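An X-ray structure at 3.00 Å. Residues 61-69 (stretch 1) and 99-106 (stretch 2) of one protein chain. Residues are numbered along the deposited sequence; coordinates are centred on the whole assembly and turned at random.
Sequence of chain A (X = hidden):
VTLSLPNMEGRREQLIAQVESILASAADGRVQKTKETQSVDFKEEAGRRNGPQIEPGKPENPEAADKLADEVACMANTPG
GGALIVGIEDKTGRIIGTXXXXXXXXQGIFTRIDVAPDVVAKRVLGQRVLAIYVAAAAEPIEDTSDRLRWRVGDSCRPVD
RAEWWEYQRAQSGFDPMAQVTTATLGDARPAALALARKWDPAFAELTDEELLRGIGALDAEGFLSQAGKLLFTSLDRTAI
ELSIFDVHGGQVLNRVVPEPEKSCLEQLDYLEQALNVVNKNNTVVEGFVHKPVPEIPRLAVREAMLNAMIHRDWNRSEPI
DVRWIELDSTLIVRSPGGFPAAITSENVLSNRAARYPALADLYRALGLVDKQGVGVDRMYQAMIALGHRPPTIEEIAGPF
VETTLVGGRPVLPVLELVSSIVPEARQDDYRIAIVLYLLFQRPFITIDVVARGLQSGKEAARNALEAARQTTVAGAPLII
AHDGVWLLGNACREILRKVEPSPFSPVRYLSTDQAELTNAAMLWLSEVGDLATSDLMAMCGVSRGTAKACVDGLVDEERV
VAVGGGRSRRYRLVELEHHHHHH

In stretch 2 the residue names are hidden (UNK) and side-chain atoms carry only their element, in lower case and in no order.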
# COMPACT_ATOMS: atom_id res chain seq x y z
N ASN A 61 -13.81 12.92 12.16
CA ASN A 61 -13.96 11.98 13.27
C ASN A 61 -13.19 10.67 13.06
O ASN A 61 -13.78 9.66 12.66
CB ASN A 61 -15.44 11.67 13.47
CG ASN A 61 -15.69 10.68 14.59
OD1 ASN A 61 -16.83 10.32 14.86
ND2 ASN A 61 -14.62 10.25 15.25
N PRO A 62 -11.88 10.66 13.36
CA PRO A 62 -11.07 9.45 13.18
C PRO A 62 -11.66 8.15 13.72
O PRO A 62 -11.53 7.12 13.09
CB PRO A 62 -9.75 9.83 13.85
CG PRO A 62 -10.18 10.79 14.90
CD PRO A 62 -11.15 11.66 14.15
N GLU A 63 -12.28 8.19 14.89
CA GLU A 63 -12.86 6.97 15.43
C GLU A 63 -13.91 6.43 14.46
O GLU A 63 -13.95 5.24 14.18
CB GLU A 63 -13.52 7.23 16.79
CG GLU A 63 -14.05 5.97 17.49
CD GLU A 63 -14.98 6.30 18.65
OE1 GLU A 63 -15.34 5.37 19.41
OE2 GLU A 63 -15.35 7.49 18.80
N ALA A 64 -14.76 7.31 13.95
CA ALA A 64 -15.79 6.89 13.01
C ALA A 64 -15.15 6.38 11.72
O ALA A 64 -15.61 5.39 11.14
CB ALA A 64 -16.74 8.03 12.72
N ALA A 65 -14.11 7.07 11.27
CA ALA A 65 -13.42 6.68 10.05
C ALA A 65 -12.94 5.25 10.17
O ALA A 65 -13.09 4.47 9.23
CB ALA A 65 -12.26 7.61 9.80
N ASP A 66 -12.37 4.89 11.31
CA ASP A 66 -11.89 3.53 11.53
C ASP A 66 -13.02 2.53 11.27
O ASP A 66 -12.95 1.74 10.34
CB ASP A 66 -11.37 3.36 12.96
CG ASP A 66 -9.88 3.66 13.09
OD1 ASP A 66 -9.38 3.70 14.24
OD2 ASP A 66 -9.19 3.85 12.05
N LYS A 67 -14.07 2.58 12.09
CA LYS A 67 -15.20 1.66 11.94
C LYS A 67 -15.76 1.58 10.51
O LYS A 67 -16.01 0.49 9.98
CB LYS A 67 -16.33 2.06 12.91
CG LYS A 67 -16.23 1.44 14.31
CD LYS A 67 -14.98 1.91 15.06
CE LYS A 67 -14.81 1.20 16.41
NZ LYS A 67 -14.42 -0.25 16.32
N LEU A 68 -15.94 2.74 9.88
CA LEU A 68 -16.46 2.83 8.51
C LEU A 68 -15.50 2.16 7.51
O LEU A 68 -15.92 1.40 6.64
CB LEU A 68 -16.69 4.29 8.14
CG LEU A 68 -18.14 4.72 7.96
CD1 LEU A 68 -18.98 4.14 9.06
CD2 LEU A 68 -18.23 6.24 7.95
N ALA A 69 -14.21 2.46 7.65
CA ALA A 69 -13.24 1.86 6.76
C ALA A 69 -13.35 0.34 6.92
O ALA A 69 -13.38 -0.38 5.94
CB ALA A 69 -11.84 2.34 7.12
N UNK A 99 -22.25 14.67 9.68
CA UNK A 99 -21.70 15.87 9.08
C UNK A 99 -20.28 15.66 8.59
O UNK A 99 -19.58 16.61 8.25
c UNK A 99 -24.21 17.56 9.92
o UNK A 99 -24.00 18.50 9.11
o UNK A 99 -25.32 16.98 10.03
c UNK A 99 -23.08 17.12 10.84
c UNK A 99 -21.74 17.00 10.11
N UNK A 100 -19.86 14.40 8.56
CA UNK A 100 -18.51 14.06 8.12
C UNK A 100 -18.23 14.66 6.75
O UNK A 100 -19.04 14.57 5.84
c UNK A 100 -18.69 10.36 9.28
c UNK A 100 -18.42 11.83 9.46
c UNK A 100 -17.12 12.06 10.22
c UNK A 100 -18.34 12.54 8.10
N UNK A 101 -17.06 15.27 6.59
CA UNK A 101 -16.72 15.85 5.31
C UNK A 101 -16.41 14.72 4.33
O UNK A 101 -15.65 13.80 4.65
o UNK A 101 -15.98 18.06 3.52
o UNK A 101 -13.92 17.30 3.77
c UNK A 101 -15.51 16.77 5.46
c UNK A 101 -15.11 17.42 4.15
N UNK A 102 -16.99 14.81 3.14
CA UNK A 102 -16.78 13.79 2.12
C UNK A 102 -15.31 13.55 1.82
O UNK A 102 -14.80 12.44 1.99
c UNK A 102 -17.46 14.18 0.80
c UNK A 102 -18.95 14.43 1.03
c UNK A 102 -17.29 13.05 -0.22
c UNK A 102 -19.73 13.16 1.30
N UNK A 103 -14.63 14.60 1.35
CA UNK A 103 -13.22 14.49 1.02
C UNK A 103 -12.42 13.92 2.18
O UNK A 103 -11.58 13.03 1.99
c UNK A 103 -13.22 16.35 -0.70
c UNK A 103 -12.65 15.85 0.61
o UNK A 103 -13.67 17.52 -0.76
o UNK A 103 -13.23 15.57 -1.68
N UNK A 104 -12.68 14.42 3.38
CA UNK A 104 -11.97 13.93 4.55
C UNK A 104 -12.17 12.42 4.71
O UNK A 104 -11.20 11.67 4.79
c UNK A 104 -11.30 11.97 9.87
c UNK A 104 -12.18 13.08 7.87
c UNK A 104 -11.20 12.94 8.87
c UNK A 104 -13.29 12.22 7.87
c UNK A 104 -12.39 11.15 9.84
c UNK A 104 -13.38 11.27 8.86
c UNK A 104 -12.46 14.64 5.80
n UNK A 104 -10.24 13.88 8.65
c UNK A 104 -11.76 14.16 7.02
c UNK A 104 -10.58 14.61 7.53
N UNK A 105 -13.43 12.00 4.77
CA UNK A 105 -13.76 10.60 4.91
C UNK A 105 -13.22 9.76 3.75
O UNK A 105 -12.63 8.70 3.97
c UNK A 105 -17.33 9.01 5.37
c UNK A 105 -15.82 8.99 5.16
c UNK A 105 -15.12 8.28 6.30
c UNK A 105 -15.27 10.42 5.04
N UNK A 106 -13.40 10.20 2.51
CA UNK A 106 -12.88 9.43 1.39
C UNK A 106 -11.38 9.20 1.59
O UNK A 106 -10.92 8.06 1.64
c UNK A 106 -13.13 10.15 0.07
n UNK A 106 -13.65 8.28 -3.71
c UNK A 106 -14.59 10.33 -2.01
c UNK A 106 -14.26 9.52 -0.76
n UNK A 106 -13.45 10.44 -2.92
n UNK A 106 -11.97 9.65 -4.49
c UNK A 106 -13.02 9.45 -3.70

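Position 99 carries three side-chain carbons in a row, the third bearing two oxygens, and the side chain is out of reach of stretch 1. That unbranched chain ending in a carboxylate is glutamate, Glu99.

Position 100 has four carbons, forked at the second, and no heteroatom; its CA-to-CB bond points toward stretch 1, and its carbons touch Asn61 and Leu68. A fork at the second carbon indicates leucine, Leu100. Leu100 CD2 lies 3.7 Å from Asn61 CB, and Leu100 CD1 is 4.4 Å from Leu68 CD2, so the side chain reaches residues about two helical turns apart.

Position 101 shows two carbons, the second with two oxygens, and touches nothing on stretch 1: a carboxylate one methylene shorter than that of Glu99, hence aspartate. Asp101 occupies the N-cap, where Asp101 OD1 accepts from the backbone N of position 104 at 3.2 Å with an N-H...acceptor angle of 151°.

Position 102 also has four carbons, but here the fork is at the first and one arm is two carbons long; it is out of reach of stretch 1. This branching defines isoleucine, Ile102. Position 103 repeats the pattern of two carbons and two oxygens, again out of reach of stretch 1; Asp103 is exposed.

Position 104 has one carbon followed by fused five- and six-membered rings holding eight carbons and one nitrogen, and the ring touches Asn61, Pro62 and Ala65. This is an indole, so the residue is tryptophan. Trp104 CH2 approaches Asn61 N to 3.2 Å, with that nitrogen over one ring face, and lies 3.5 Å from Ala65 CB. Pro62 CD is 4.3 Å from Trp104 CZ2.

Position 105 again has four carbons forked at the second, and they touch Ala65 and Leu68: Leu105. Its CA-to-CB bond points sideways, yet its end comes nearer, placing Leu105 CD2 3.9 Å from Leu68 CD2. Position 106 has three carbons, a nitrogen, then a carbon with two more nitrogens, out of reach of stretch 1; this guanidinium identifies arginine, Arg106.

The contact is therefore one of packing, with no hydrogen bond between the stretches and 292 Å² buried in total. Trp104, which has the largest covered area, 64 Å², sets its six-membered ring against the start of helix 62-69, while Leu100 and Leu105 both meet Leu68 further along. The small side chain of Ala65 accompanies a close backbone approach, Ala65 CA lying 6.5 Å from Leu105 CA. The helix axes cross at a signed angle of -57°, and the charged side chains of stretch 2 stay outside the contact.

Stretch 2 99-106: ELDIDWLR
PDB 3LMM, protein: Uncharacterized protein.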